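Side-chain contacts in CRISPR-associated protein CasA/Cse1 (Thermus thermophilus, PDB 4AN8), which serves as a subunit of the Cascade ribonucleoprotein complex of type I-E CRISPR immunity, taking part in the selection of foreign DNA: residues M281-L286 with L293-S298; S302-F307 with D455-A460; A309-Q314 with K373-L378; Q390-L395 with L427-L432; G463-A468 with Q491-L496. All blocks are in the same frame, centred on the assembly; numbering follows the deposited sequence.

Contact 1 of 5, residues M281-L286 with L293-S298; sequences MVAQRL and LVLRLS
R285 and L293 exchange two backbone bonds, R285 N to L293 O and L293 N to R285 O, both 2.8 Å, which defines them as an antiparallel hydrogen-bonded pair. A third bond runs from L295 N to A283 O over 2.8 Å; its donor stands 43° above the carbonyl plane, whereas the first two are nearly straight on to their acceptors. Next to them, Q284 and V294 form the non-hydrogen-bonded pair, with diverging side chains. Side chains fill in round this backbone frame. L295 CD1 reaches 3.5 Å from R285 CB, at the root of the arginine chain. V282 CG1, anti to its backbone N (chi1 169°), meets V294 CG1 at 3.9 Å. Beyond the last direct bond a water takes over, accepting from A283 N at 2.9 Å and bonded to L295 O. Further out, V282 rests on P189 and L191, and A283 on F192 of strand 191-195. R285 is modelled in two conformers, so its salt bridge to D306 is less certain. The short hairpin of strands 284-286 and 292-294 is thus held mainly by main-chain bonds, with a water bridging the backbones where the pairing ends.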
# COMPACT_ATOMS: atom_id res chain seq x y z
N MET A 281 -8.18 0.02 -3.24
CA MET A 281 -7.08 -0.62 -2.51
C MET A 281 -7.06 -0.25 -1.03
O MET A 281 -6.20 -0.72 -0.27
CB MET A 281 -5.75 -0.32 -3.18
CG MET A 281 -5.58 -1.06 -4.51
SD MET A 281 -4.11 -0.48 -5.39
CE MET A 281 -4.24 -1.44 -6.91
N VAL A 282 -8.02 0.58 -0.62
CA VAL A 282 -7.98 1.16 0.71
C VAL A 282 -9.04 0.54 1.60
O VAL A 282 -10.17 0.35 1.17
CB VAL A 282 -8.20 2.68 0.62
CG1 VAL A 282 -8.43 3.28 2.00
CG2 VAL A 282 -7.02 3.34 -0.10
N ALA A 283 -8.67 0.22 2.84
CA ALA A 283 -9.58 -0.34 3.82
C ALA A 283 -9.87 0.65 4.95
O ALA A 283 -9.14 1.62 5.15
CB ALA A 283 -9.01 -1.59 4.38
N GLN A 284 -10.94 0.43 5.70
CA GLN A 284 -11.28 1.36 6.76
C GLN A 284 -11.64 0.64 8.05
O GLN A 284 -11.99 -0.55 8.04
CB GLN A 284 -12.40 2.31 6.33
CG GLN A 284 -11.94 3.41 5.37
CD GLN A 284 -13.09 4.32 4.92
OE1 GLN A 284 -14.20 3.85 4.67
NE2 GLN A 284 -12.83 5.62 4.84
N ARG A 285 -11.54 1.38 9.15
CA ARG A 285 -11.81 0.87 10.48
C ARG A 285 -12.49 1.99 11.30
O ARG A 285 -12.41 3.18 10.92
CB ARG A 285 -10.48 0.46 11.11
CG ARG A 285 -10.56 -0.00 12.53
CD ARG A 285 -9.31 0.35 13.33
NE ARG A 285 -9.53 0.06 14.75
CZ ARG A 285 -8.81 -0.80 15.46
NH1 ARG A 285 -7.79 -1.45 14.92
NH2 ARG A 285 -9.11 -0.99 16.74
N LEU A 286 -13.12 1.65 12.41
CA LEU A 286 -13.66 2.68 13.30
C LEU A 286 -12.63 3.04 14.38
O LEU A 286 -11.90 2.17 14.85
CB LEU A 286 -14.94 2.20 13.98
CG LEU A 286 -16.16 2.01 13.06
CD1 LEU A 286 -17.39 1.64 13.86
CD2 LEU A 286 -16.41 3.26 12.23
N LEU A 293 -11.69 5.62 9.81
CA LEU A 293 -10.32 5.96 9.47
C LEU A 293 -9.79 4.93 8.49
O LEU A 293 -10.15 3.76 8.58
CB LEU A 293 -9.45 5.95 10.73
CG LEU A 293 -9.41 7.18 11.64
CD1 LEU A 293 -10.79 7.75 11.89
CD2 LEU A 293 -8.77 6.80 12.95
N VAL A 294 -8.93 5.35 7.58
CA VAL A 294 -8.26 4.43 6.67
C VAL A 294 -7.26 3.54 7.43
O VAL A 294 -6.64 3.99 8.38
CB VAL A 294 -7.57 5.19 5.53
CG1 VAL A 294 -8.61 6.00 4.74
CG2 VAL A 294 -6.46 6.13 6.07
N LEU A 295 -7.13 2.28 7.03
CA LEU A 295 -6.04 1.47 7.57
C LEU A 295 -4.74 2.06 7.06
O LEU A 295 -4.63 2.51 5.92
CB LEU A 295 -6.16 -0.01 7.20
CG LEU A 295 -6.83 -0.84 8.30
CD1 LEU A 295 -8.29 -0.37 8.46
CD2 LEU A 295 -6.75 -2.31 7.98
N ARG A 296 -3.75 2.05 7.94
CA ARG A 296 -2.58 2.87 7.75
C ARG A 296 -1.41 2.06 8.30
O ARG A 296 -1.54 1.41 9.32
CB ARG A 296 -2.80 4.14 8.56
CG ARG A 296 -1.98 5.32 8.19
CD ARG A 296 -2.69 6.56 8.67
NE ARG A 296 -1.81 7.73 8.64
CZ ARG A 296 -2.25 8.98 8.57
NH1 ARG A 296 -3.56 9.23 8.50
NH2 ARG A 296 -1.38 9.98 8.54
N LEU A 297 -0.27 2.07 7.63
CA LEU A 297 0.88 1.39 8.18
C LEU A 297 1.44 2.22 9.33
O LEU A 297 1.46 3.45 9.29
CB LEU A 297 1.94 1.16 7.10
CG LEU A 297 1.57 0.20 5.97
CD1 LEU A 297 2.52 0.38 4.78
CD2 LEU A 297 1.52 -1.26 6.42
N SER A 298 1.87 1.55 10.39
CA SER A 298 2.34 2.27 11.57
C SER A 298 3.78 1.92 11.91
O SER A 298 4.23 0.78 11.70
CB SER A 298 1.44 2.00 12.77
OG SER A 298 2.04 2.55 13.93
O HOH W 1 -6.06 0.89 3.79

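Contact 2 of 5, residues S302-F307 with D455-A460; sequences SFWRDF and DLWREA
W304 and W457 make an offset edge-to-face aromatic contact, buried between the loop that follows strand 292-294 and helix 453-476. The six-membered rings have centroids 5.9 Å apart and planes at 89°, with the edge of W457 directed toward the face of W304. The nearest atoms are the two CH2 carbons, W304 CH2 and W457 CH2, 4.0 Å apart, followed by W304 CZ3 and W457 CZ2 at 4.1 Å. On the other side of the W304 plane lies S302 CB, 3.4 Å above it and near the rim. Here a short 3-10 turn, 303-306, docks onto the C-terminal helical bundle of Cse1, and both indole nitrogens are anchored within that bundle: W304 NE1 to D438, which also bonds S302 OG, and W457 NE1 to A381 O. W304 places CG between its backbone N and carbonyl carbon (chi1 51°), and with this torsion the indole lies against the bundle, where it also stacks on F441. Behind the tryptophan, its CA sits 3.7 Å above the F307 ring, over the ring centre.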
# COMPACT_ATOMS: atom_id res chain seq x y z
N SER A 302 2.34 -3.69 14.41
CA SER A 302 2.15 -4.68 13.35
C SER A 302 0.85 -4.45 12.60
O SER A 302 -0.20 -4.29 13.19
CB SER A 302 2.14 -6.10 13.95
OG SER A 302 3.43 -6.48 14.40
N PHE A 303 0.93 -4.47 11.27
CA PHE A 303 -0.23 -4.15 10.46
C PHE A 303 -1.41 -5.14 10.57
O PHE A 303 -2.57 -4.74 10.57
CB PHE A 303 0.17 -3.99 8.99
CG PHE A 303 -0.93 -3.48 8.14
CD1 PHE A 303 -1.45 -2.21 8.37
CD2 PHE A 303 -1.50 -4.27 7.16
CE1 PHE A 303 -2.52 -1.73 7.57
CE2 PHE A 303 -2.56 -3.81 6.38
CZ PHE A 303 -3.07 -2.55 6.58
N TRP A 304 -1.11 -6.43 10.67
CA TRP A 304 -2.15 -7.45 10.72
C TRP A 304 -3.05 -7.26 11.94
O TRP A 304 -4.14 -7.82 12.02
CB TRP A 304 -1.56 -8.87 10.68
CG TRP A 304 -0.47 -9.12 11.69
CD1 TRP A 304 0.87 -8.97 11.50
CD2 TRP A 304 -0.64 -9.53 13.06
NE1 TRP A 304 1.56 -9.27 12.65
CE2 TRP A 304 0.65 -9.63 13.62
CE3 TRP A 304 -1.74 -9.85 13.84
CZ2 TRP A 304 0.87 -10.02 14.96
CZ3 TRP A 304 -1.53 -10.26 15.17
CH2 TRP A 304 -0.24 -10.32 15.72
N ARG A 305 -2.58 -6.45 12.89
CA ARG A 305 -3.36 -6.16 14.09
C ARG A 305 -4.65 -5.43 13.78
O ARG A 305 -5.57 -5.41 14.59
CB ARG A 305 -2.55 -5.34 15.07
CG ARG A 305 -1.55 -6.16 15.82
CD ARG A 305 -1.54 -5.68 17.23
NE ARG A 305 -0.29 -5.05 17.54
CZ ARG A 305 -0.08 -4.31 18.62
NH1 ARG A 305 -1.04 -4.09 19.51
NH2 ARG A 305 1.12 -3.79 18.79
N ASP A 306 -4.72 -4.81 12.61
CA ASP A 306 -5.95 -4.14 12.18
C ASP A 306 -6.85 -5.02 11.32
O ASP A 306 -7.88 -4.54 10.85
CB ASP A 306 -5.61 -2.84 11.43
CG ASP A 306 -4.97 -1.80 12.31
OD1 ASP A 306 -5.50 -1.54 13.41
OD2 ASP A 306 -3.92 -1.25 11.94
N PHE A 307 -6.47 -6.27 11.07
CA PHE A 307 -7.22 -7.10 10.12
C PHE A 307 -8.67 -7.46 10.53
O PHE A 307 -9.49 -7.75 9.66
CB PHE A 307 -6.48 -8.39 9.74
CG PHE A 307 -5.36 -8.20 8.73
CD1 PHE A 307 -5.08 -6.96 8.18
CD2 PHE A 307 -4.59 -9.30 8.33
CE1 PHE A 307 -4.06 -6.81 7.26
CE2 PHE A 307 -3.58 -9.17 7.42
CZ PHE A 307 -3.31 -7.93 6.87
N ASP A 455 -6.37 -22.91 18.28
CA ASP A 455 -5.49 -23.68 19.14
C ASP A 455 -4.04 -23.48 18.76
O ASP A 455 -3.18 -23.30 19.62
CB ASP A 455 -5.86 -25.16 19.11
CG ASP A 455 -7.26 -25.42 19.64
OD1 ASP A 455 -7.64 -24.79 20.66
OD2 ASP A 455 -7.99 -26.23 19.04
N LEU A 456 -3.75 -23.51 17.46
CA LEU A 456 -2.39 -23.22 17.01
C LEU A 456 -1.98 -21.82 17.48
O LEU A 456 -0.85 -21.60 17.89
CB LEU A 456 -2.29 -23.32 15.48
CG LEU A 456 -2.25 -24.74 14.91
CD1 LEU A 456 -1.16 -25.56 15.59
CD2 LEU A 456 -3.61 -25.44 15.03
N TRP A 457 -2.93 -20.89 17.44
CA TRP A 457 -2.62 -19.51 17.76
C TRP A 457 -2.27 -19.41 19.24
O TRP A 457 -1.29 -18.76 19.62
CB TRP A 457 -3.82 -18.62 17.43
CG TRP A 457 -3.58 -17.16 17.59
CD1 TRP A 457 -4.29 -16.32 18.39
CD2 TRP A 457 -2.59 -16.36 16.93
NE1 TRP A 457 -3.80 -15.04 18.27
CE2 TRP A 457 -2.76 -15.03 17.38
CE3 TRP A 457 -1.57 -16.63 16.00
CZ2 TRP A 457 -1.95 -13.98 16.94
CZ3 TRP A 457 -0.76 -15.59 15.58
CH2 TRP A 457 -0.96 -14.28 16.05
N ARG A 458 -3.08 -20.07 20.07
CA ARG A 458 -2.87 -20.06 21.51
C ARG A 458 -1.50 -20.62 21.85
O ARG A 458 -0.80 -20.09 22.71
CB ARG A 458 -3.95 -20.84 22.25
CG ARG A 458 -3.86 -20.68 23.76
CD ARG A 458 -5.08 -21.25 24.46
NE ARG A 458 -6.28 -21.07 23.64
CZ ARG A 458 -6.89 -22.06 23.00
NH1 ARG A 458 -6.42 -23.30 23.08
NH2 ARG A 458 -7.98 -21.81 22.27
N GLU A 459 -1.10 -21.67 21.14
CA GLU A 459 0.25 -22.19 21.29
C GLU A 459 1.28 -21.13 20.93
O GLU A 459 2.28 -20.96 21.64
CB GLU A 459 0.44 -23.44 20.43
CG GLU A 459 -0.60 -24.53 20.65
CD GLU A 459 -0.73 -24.93 22.12
OE1 GLU A 459 0.23 -24.72 22.89
OE2 GLU A 459 -1.81 -25.44 22.49
N ALA A 460 1.05 -20.42 19.83
CA ALA A 460 2.00 -19.40 19.40
C ALA A 460 2.04 -18.25 20.39
O ALA A 460 3.10 -17.71 20.68
CB ALA A 460 1.67 -18.91 17.99

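Contact 3 of 5, residues A309-Q314 with K373-L378; sequences AMLPRQ and KAEENL
R313 grips E375 side-on with two nitrogens, both directed to the single oxygen E375 OE1. NE is the closer donor, 2.8 Å from E375 OE1, and it meets the anti lone pair; R313 NH2 lies 3.2 Å from E375 OE1 and comes from above the carboxylate plane. Both bonds stay within the guanidinium plane, yet the guanidinium and carboxylate planes stand 88° apart, so the glutamate offers one oxygen rather than a parallel two-oxygen face. Torsions account for this approach. R313 CG is wedged between the backbone N and carbonyl carbon, and the chain then bends at chi3 (40°), which swings NE over the glutamate stem, 3.4 Å from E375 CB. E375 itself is extended beyond CG (chi2 -174°), carrying its carboxylate from helix 372-403 to the loop. A water adds a further link, accepting from R313 N at 2.6 Å and donating to E375 OE1 at 2.8 Å. L311 flanks the same glutamate: its CG lies 3.9 Å from E375 OE1, and its CD2 packs on the E375 CB and CG methylenes. The same L311 CD2 lies 4.5 Å from L378 CD2, and L378 itself leans on F441 and F445. Three donors therefore converge on one carboxylate oxygen, beside aliphatic carbon; this would probably favour the ionised glutamate and help hold R313 and its loop near the start of the helix.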
# COMPACT_ATOMS: atom_id res chain seq x y z
N ALA A 309 -10.53 -5.33 12.59
CA ALA A 309 -11.19 -4.04 12.64
C ALA A 309 -11.61 -3.52 11.25
O ALA A 309 -12.47 -2.65 11.16
CB ALA A 309 -10.32 -3.01 13.35
N MET A 310 -11.03 -4.06 10.18
CA MET A 310 -11.44 -3.61 8.85
C MET A 310 -12.75 -4.29 8.39
O MET A 310 -13.41 -3.81 7.48
CB MET A 310 -10.31 -3.86 7.84
CG MET A 310 -10.12 -5.31 7.50
SD MET A 310 -8.62 -5.61 6.56
CE MET A 310 -8.65 -7.39 6.38
N LEU A 311 -13.09 -5.41 9.04
CA LEU A 311 -14.34 -6.15 8.83
C LEU A 311 -15.62 -5.36 9.16
O LEU A 311 -15.68 -4.63 10.16
CB LEU A 311 -14.33 -7.41 9.69
CG LEU A 311 -13.59 -8.65 9.20
CD1 LEU A 311 -12.45 -8.32 8.28
CD2 LEU A 311 -13.11 -9.44 10.40
N PRO A 312 -16.64 -5.49 8.31
CA PRO A 312 -17.94 -4.84 8.57
C PRO A 312 -18.50 -5.18 9.96
O PRO A 312 -18.97 -4.29 10.67
CB PRO A 312 -18.85 -5.40 7.47
CG PRO A 312 -17.91 -5.74 6.34
CD PRO A 312 -16.61 -6.19 7.01
N ARG A 313 -18.43 -6.46 10.35
CA ARG A 313 -18.91 -6.89 11.66
C ARG A 313 -18.31 -6.04 12.80
O ARG A 313 -18.85 -6.02 13.91
CB ARG A 313 -18.61 -8.37 11.90
CG ARG A 313 -17.18 -8.61 12.36
CD ARG A 313 -16.89 -10.09 12.48
NE ARG A 313 -17.49 -10.84 11.39
CZ ARG A 313 -18.45 -11.74 11.55
NH1 ARG A 313 -18.89 -12.03 12.77
NH2 ARG A 313 -18.95 -12.37 10.49
N GLN A 314 -17.19 -5.36 12.52
CA GLN A 314 -16.56 -4.53 13.54
C GLN A 314 -16.72 -3.06 13.22
O GLN A 314 -16.11 -2.21 13.84
CB GLN A 314 -15.09 -4.88 13.71
CG GLN A 314 -14.86 -6.24 14.35
CD GLN A 314 -13.56 -6.27 15.14
OE1 GLN A 314 -12.75 -5.33 15.07
NE2 GLN A 314 -13.34 -7.34 15.90
N LYS A 373 -17.36 -17.77 9.87
CA LYS A 373 -16.53 -18.59 10.74
C LYS A 373 -15.09 -18.06 10.75
O LYS A 373 -14.55 -17.76 11.82
CB LYS A 373 -16.58 -20.07 10.32
CG LYS A 373 -15.51 -20.96 10.93
CD LYS A 373 -15.31 -20.74 12.44
CE LYS A 373 -16.52 -21.16 13.25
NZ LYS A 373 -16.25 -21.06 14.71
N ALA A 374 -14.49 -17.94 9.57
CA ALA A 374 -13.16 -17.35 9.48
C ALA A 374 -13.11 -15.97 10.14
O ALA A 374 -12.19 -15.68 10.89
CB ALA A 374 -12.70 -17.28 8.03
N GLU A 375 -14.11 -15.13 9.88
CA GLU A 375 -14.09 -13.79 10.47
C GLU A 375 -14.14 -13.91 11.99
O GLU A 375 -13.47 -13.17 12.70
CB GLU A 375 -15.22 -12.92 9.92
CG GLU A 375 -15.00 -12.54 8.45
CD GLU A 375 -16.02 -11.56 7.90
OE1 GLU A 375 -16.74 -10.90 8.67
OE2 GLU A 375 -16.09 -11.44 6.66
N GLU A 376 -14.93 -14.87 12.47
CA GLU A 376 -15.08 -15.12 13.89
C GLU A 376 -13.75 -15.55 14.48
O GLU A 376 -13.32 -15.02 15.51
CB GLU A 376 -16.14 -16.21 14.12
CG GLU A 376 -16.02 -16.96 15.44
CD GLU A 376 -16.92 -18.19 15.48
OE1 GLU A 376 -18.07 -18.12 14.99
OE2 GLU A 376 -16.48 -19.24 16.01
N ASN A 377 -13.09 -16.50 13.82
CA ASN A 377 -11.78 -16.95 14.26
C ASN A 377 -10.75 -15.82 14.31
O ASN A 377 -9.96 -15.72 15.26
CB ASN A 377 -11.26 -18.09 13.39
CG ASN A 377 -12.00 -19.37 13.63
OD1 ASN A 377 -12.55 -19.58 14.71
ND2 ASN A 377 -12.04 -20.24 12.63
N LEU A 378 -10.77 -14.97 13.29
CA LEU A 378 -9.82 -13.86 13.21
C LEU A 378 -10.07 -12.89 14.36
O LEU A 378 -9.14 -12.44 15.02
CB LEU A 378 -9.94 -13.14 11.86
CG LEU A 378 -8.93 -12.04 11.56
CD1 LEU A 378 -7.47 -12.54 11.72
CD2 LEU A 378 -9.15 -11.49 10.15
O HOH W 2 -17.99 -8.43 8.69

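Contact 4 of 5, residues Q390-L395 with L427-L432; sequences QGLKHL and LPLERL
L429, in the first turn of helix 429-446 just after P428 at the N-cap, drives its side chain into the neighbouring helix 372-403. With its CG trans to the backbone N (chi1 -174°), L429 brings CD2 to 3.4 Å from L392 O. The same methyl lies 4.1 Å from L392 CD2, the two leucines crossing at about a right angle, and L429 CD2 also touches L395 CB at 4.2 Å. E430 follows, its extended chain running across K393. E430 OE1 rests 3.4 Å from K393 CB and close to CG, so the carboxylate lies along the aliphatic root of the lysine. K393 bends only at its last torsion (chi4 64°), leaving K393 NZ 4.2 Å from E430 OE1: opposite charges near each other, but too far for a salt bridge. L432, one turn on from L429, belongs to another interface and meets A468 of helix 453-476. A leucine-packed seam bordered by an acid and a lysine, between helices running in opposite directions, is the arrangement expected of the up-and-down four-helix bundle at the C-terminal end of Cse1.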
# COMPACT_ATOMS: atom_id res chain seq x y z
N GLN A 390 -1.49 -6.63 26.31
CA GLN A 390 -1.82 -5.60 27.29
C GLN A 390 -1.33 -6.03 28.70
O GLN A 390 -0.79 -5.23 29.47
CB GLN A 390 -3.33 -5.34 27.28
CG GLN A 390 -3.74 -3.95 27.73
CD GLN A 390 -3.28 -2.84 26.78
OE1 GLN A 390 -2.88 -3.10 25.63
NE2 GLN A 390 -3.32 -1.60 27.26
N GLY A 391 -1.54 -7.31 29.02
CA GLY A 391 -1.00 -7.88 30.24
C GLY A 391 0.51 -7.75 30.29
O GLY A 391 1.07 -7.34 31.31
N LEU A 392 1.17 -8.07 29.17
CA LEU A 392 2.63 -7.91 29.08
C LEU A 392 3.06 -6.46 29.23
O LEU A 392 4.03 -6.18 29.94
CB LEU A 392 3.17 -8.49 27.77
CG LEU A 392 3.03 -10.01 27.68
CD1 LEU A 392 3.42 -10.56 26.29
CD2 LEU A 392 3.82 -10.71 28.80
N LYS A 393 2.36 -5.54 28.58
CA LYS A 393 2.69 -4.13 28.72
C LYS A 393 2.58 -3.68 30.18
O LYS A 393 3.37 -2.87 30.67
CB LYS A 393 1.77 -3.28 27.83
CG LYS A 393 1.98 -1.77 27.95
CD LYS A 393 0.89 -1.04 27.17
CE LYS A 393 1.06 0.48 27.21
NZ LYS A 393 2.33 0.96 26.55
N HIS A 394 1.59 -4.21 30.89
CA HIS A 394 1.39 -3.83 32.27
C HIS A 394 2.53 -4.41 33.11
O HIS A 394 3.10 -3.74 33.97
CB HIS A 394 0.04 -4.31 32.79
CG HIS A 394 -0.21 -3.97 34.22
ND1 HIS A 394 -0.32 -4.93 35.21
CD2 HIS A 394 -0.36 -2.78 34.84
CE1 HIS A 394 -0.54 -4.34 36.37
NE2 HIS A 394 -0.56 -3.03 36.18
N LEU A 395 2.85 -5.67 32.84
CA LEU A 395 3.98 -6.31 33.49
C LEU A 395 5.24 -5.45 33.33
O LEU A 395 5.92 -5.15 34.32
CB LEU A 395 4.17 -7.70 32.90
CG LEU A 395 4.86 -8.75 33.76
CD1 LEU A 395 4.97 -10.08 33.01
CD2 LEU A 395 6.22 -8.27 34.15
N LEU A 427 13.23 -2.66 28.03
CA LEU A 427 12.90 -4.06 28.30
C LEU A 427 12.45 -4.71 27.00
O LEU A 427 11.66 -4.12 26.28
CB LEU A 427 11.80 -4.16 29.37
CG LEU A 427 12.11 -3.59 30.76
CD1 LEU A 427 10.84 -3.53 31.60
CD2 LEU A 427 13.19 -4.40 31.47
N PRO A 428 12.95 -5.91 26.71
CA PRO A 428 12.62 -6.62 25.46
C PRO A 428 11.26 -7.31 25.46
O PRO A 428 10.95 -8.04 24.52
CB PRO A 428 13.71 -7.69 25.39
CG PRO A 428 14.08 -7.94 26.82
CD PRO A 428 13.97 -6.61 27.50
N LEU A 429 10.43 -7.08 26.47
CA LEU A 429 9.23 -7.89 26.62
C LEU A 429 8.19 -7.70 25.49
O LEU A 429 7.79 -8.66 24.83
CB LEU A 429 8.62 -7.65 28.01
CG LEU A 429 7.44 -8.55 28.35
CD1 LEU A 429 7.91 -9.98 28.37
CD2 LEU A 429 6.84 -8.15 29.70
N GLU A 430 7.75 -6.46 25.27
CA GLU A 430 6.67 -6.21 24.31
C GLU A 430 7.17 -6.36 22.88
O GLU A 430 6.48 -6.94 22.03
CB GLU A 430 6.10 -4.81 24.50
CG GLU A 430 5.26 -4.63 25.74
CD GLU A 430 4.84 -3.18 25.91
OE1 GLU A 430 3.88 -2.76 25.22
OE2 GLU A 430 5.50 -2.46 26.69
N ARG A 431 8.35 -5.82 22.61
CA ARG A 431 8.97 -5.93 21.30
C ARG A 431 9.08 -7.38 20.86
O ARG A 431 8.75 -7.71 19.72
CB ARG A 431 10.34 -5.24 21.29
CG ARG A 431 11.07 -5.30 19.97
CD ARG A 431 12.34 -4.44 19.99
NE ARG A 431 13.30 -4.82 21.03
CZ ARG A 431 14.13 -5.86 20.94
NH1 ARG A 431 14.12 -6.66 19.88
NH2 ARG A 431 14.97 -6.13 21.94
N LEU A 432 9.51 -8.27 21.76
CA LEU A 432 9.71 -9.66 21.35
C LEU A 432 8.41 -10.46 21.23
O LEU A 432 8.27 -11.30 20.35
CB LEU A 432 10.70 -10.38 22.26
CG LEU A 432 12.15 -10.25 21.80
CD1 LEU A 432 12.71 -8.93 22.26
CD2 LEU A 432 12.99 -11.40 22.34

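Contact 5 of 5, residues G463-A468 with Q491-L496; sequences GAALEA and QEFGRL
Two apolar contacts bring F493 against helix 453-476. F493 CE1 lies 4.1 Å from A465 CB, and at the opposite edge of the ring F493 CE2 is 4.0 Å from L466 CD2, so the ring end sits between a small methyl and a leucine branch. L466 leaves its helix pointing away from F493, but its CD2 returns to the ring, the two side chains crossing at about a right angle. F493 gets there by swinging CG trans to its backbone N (chi1 177°), which carries the ring from helix 483-499 to helix 453-476.

A second kind of approach involves backbone polar atoms. F493 CE1 is 3.6 Å from A465 O and F493 CZ is 3.7 Å from that same A465 O, an oblique approach, while L466 N lies near the plane of the ring at its edge. These are close contacts rather than hydrogen bonds.

Aromatic stacking supplies the third kind: W469, further along helix 453-476, stacks with F493, and L395 of helix 372-403 packs on the phenylalanine too. Since F493 is the one residue of 491-496 that touches 463-468, cohesion between these segments probably comes mainly from dispersion and burial of apolar surface.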
# COMPACT_ATOMS: atom_id res chain seq x y z
N GLY A 463 4.24 -19.40 23.35
CA GLY A 463 5.64 -19.38 23.00
C GLY A 463 6.16 -17.98 22.84
O GLY A 463 7.31 -17.68 23.22
N ALA A 464 5.35 -17.10 22.26
CA ALA A 464 5.76 -15.72 22.09
C ALA A 464 6.00 -15.08 23.46
O ALA A 464 7.03 -14.46 23.69
CB ALA A 464 4.71 -14.92 21.29
N ALA A 465 5.01 -15.22 24.34
CA ALA A 465 5.12 -14.68 25.70
C ALA A 465 6.31 -15.28 26.49
O ALA A 465 7.14 -14.54 27.03
CB ALA A 465 3.80 -14.88 26.46
N LEU A 466 6.39 -16.62 26.51
CA LEU A 466 7.50 -17.35 27.15
C LEU A 466 8.86 -16.93 26.63
O LEU A 466 9.76 -16.66 27.41
CB LEU A 466 7.34 -18.85 26.95
CG LEU A 466 6.36 -19.56 27.87
CD1 LEU A 466 6.06 -20.97 27.37
CD2 LEU A 466 6.91 -19.60 29.28
N GLU A 467 9.00 -16.89 25.32
CA GLU A 467 10.23 -16.44 24.70
C GLU A 467 10.58 -15.00 25.08
O GLU A 467 11.75 -14.67 25.25
CB GLU A 467 10.12 -16.57 23.17
CG GLU A 467 11.40 -16.31 22.41
CD GLU A 467 11.31 -16.73 20.96
OE1 GLU A 467 10.30 -16.40 20.29
OE2 GLU A 467 12.25 -17.40 20.48
N ALA A 468 9.58 -14.14 25.21
CA ALA A 468 9.85 -12.73 25.48
C ALA A 468 10.19 -12.49 26.95
O ALA A 468 11.01 -11.63 27.28
CB ALA A 468 8.67 -11.86 25.05
N GLN A 491 6.18 -13.68 39.07
CA GLN A 491 4.90 -14.07 39.66
C GLN A 491 3.73 -13.58 38.80
O GLN A 491 2.83 -14.35 38.48
CB GLN A 491 4.76 -13.56 41.09
CG GLN A 491 5.66 -14.31 42.07
CD GLN A 491 5.51 -13.83 43.51
OE1 GLN A 491 4.62 -13.03 43.83
NE2 GLN A 491 6.38 -14.32 44.39
N GLU A 492 3.78 -12.31 38.42
CA GLU A 492 2.76 -11.70 37.56
C GLU A 492 2.71 -12.40 36.21
O GLU A 492 1.63 -12.72 35.69
CB GLU A 492 3.04 -10.21 37.37
CG GLU A 492 1.92 -9.41 36.73
CD GLU A 492 2.11 -7.90 36.90
OE1 GLU A 492 3.12 -7.48 37.52
OE2 GLU A 492 1.26 -7.13 36.41
N PHE A 493 3.88 -12.66 35.64
CA PHE A 493 3.94 -13.35 34.37
C PHE A 493 3.29 -14.71 34.49
O PHE A 493 2.71 -15.22 33.53
CB PHE A 493 5.37 -13.50 33.87
CG PHE A 493 5.47 -14.28 32.59
CD1 PHE A 493 5.29 -13.64 31.37
CD2 PHE A 493 5.72 -15.64 32.61
CE1 PHE A 493 5.36 -14.35 30.19
CE2 PHE A 493 5.80 -16.36 31.43
CZ PHE A 493 5.62 -15.71 30.21
N GLY A 494 3.37 -15.31 35.68
CA GLY A 494 2.74 -16.59 35.93
C GLY A 494 1.24 -16.45 35.86
O GLY A 494 0.56 -17.23 35.19
N ARG A 495 0.70 -15.45 36.54
CA ARG A 495 -0.71 -15.11 36.43
C ARG A 495 -1.16 -15.04 34.96
O ARG A 495 -2.11 -15.73 34.57
CB ARG A 495 -1.02 -13.79 37.13
CG ARG A 495 -1.78 -13.94 38.43
CD ARG A 495 -2.15 -12.60 39.04
NE ARG A 495 -0.98 -11.76 39.33
CZ ARG A 495 -0.15 -11.96 40.35
NH1 ARG A 495 -0.33 -12.98 41.18
NH2 ARG A 495 0.88 -11.14 40.54
N LEU A 496 -0.48 -14.21 34.16
CA LEU A 496 -0.85 -14.01 32.76
C LEU A 496 -0.97 -15.32 31.97
O LEU A 496 -1.96 -15.55 31.30
CB LEU A 496 0.13 -13.06 32.05
CG LEU A 496 -0.10 -11.56 32.24
CD1 LEU A 496 0.97 -10.77 31.50
CD2 LEU A 496 -1.47 -11.17 31.75

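Overall arrangement
From the hairpin of contact 1 the sites run outward into the C-terminal helical bundle. Contacts 1, 2 and 3 are joined through the chain 281-314: contact 1 lies 18 Å from contact 2 and 15 Å from contact 3, centre to centre, and touches both. Contact 3 is nested in the long loop closed by contact 2, as is contact 4. Helix 372-403 serves contacts 3 and 4, about 26 Å apart between centres, and helix 453-476 serves contacts 2 and 5. Contacts 4 and 5, their centres only 9 Å apart, bring all four bundle helices together. The loop 302-314 thus ties the bundle to the hairpin region.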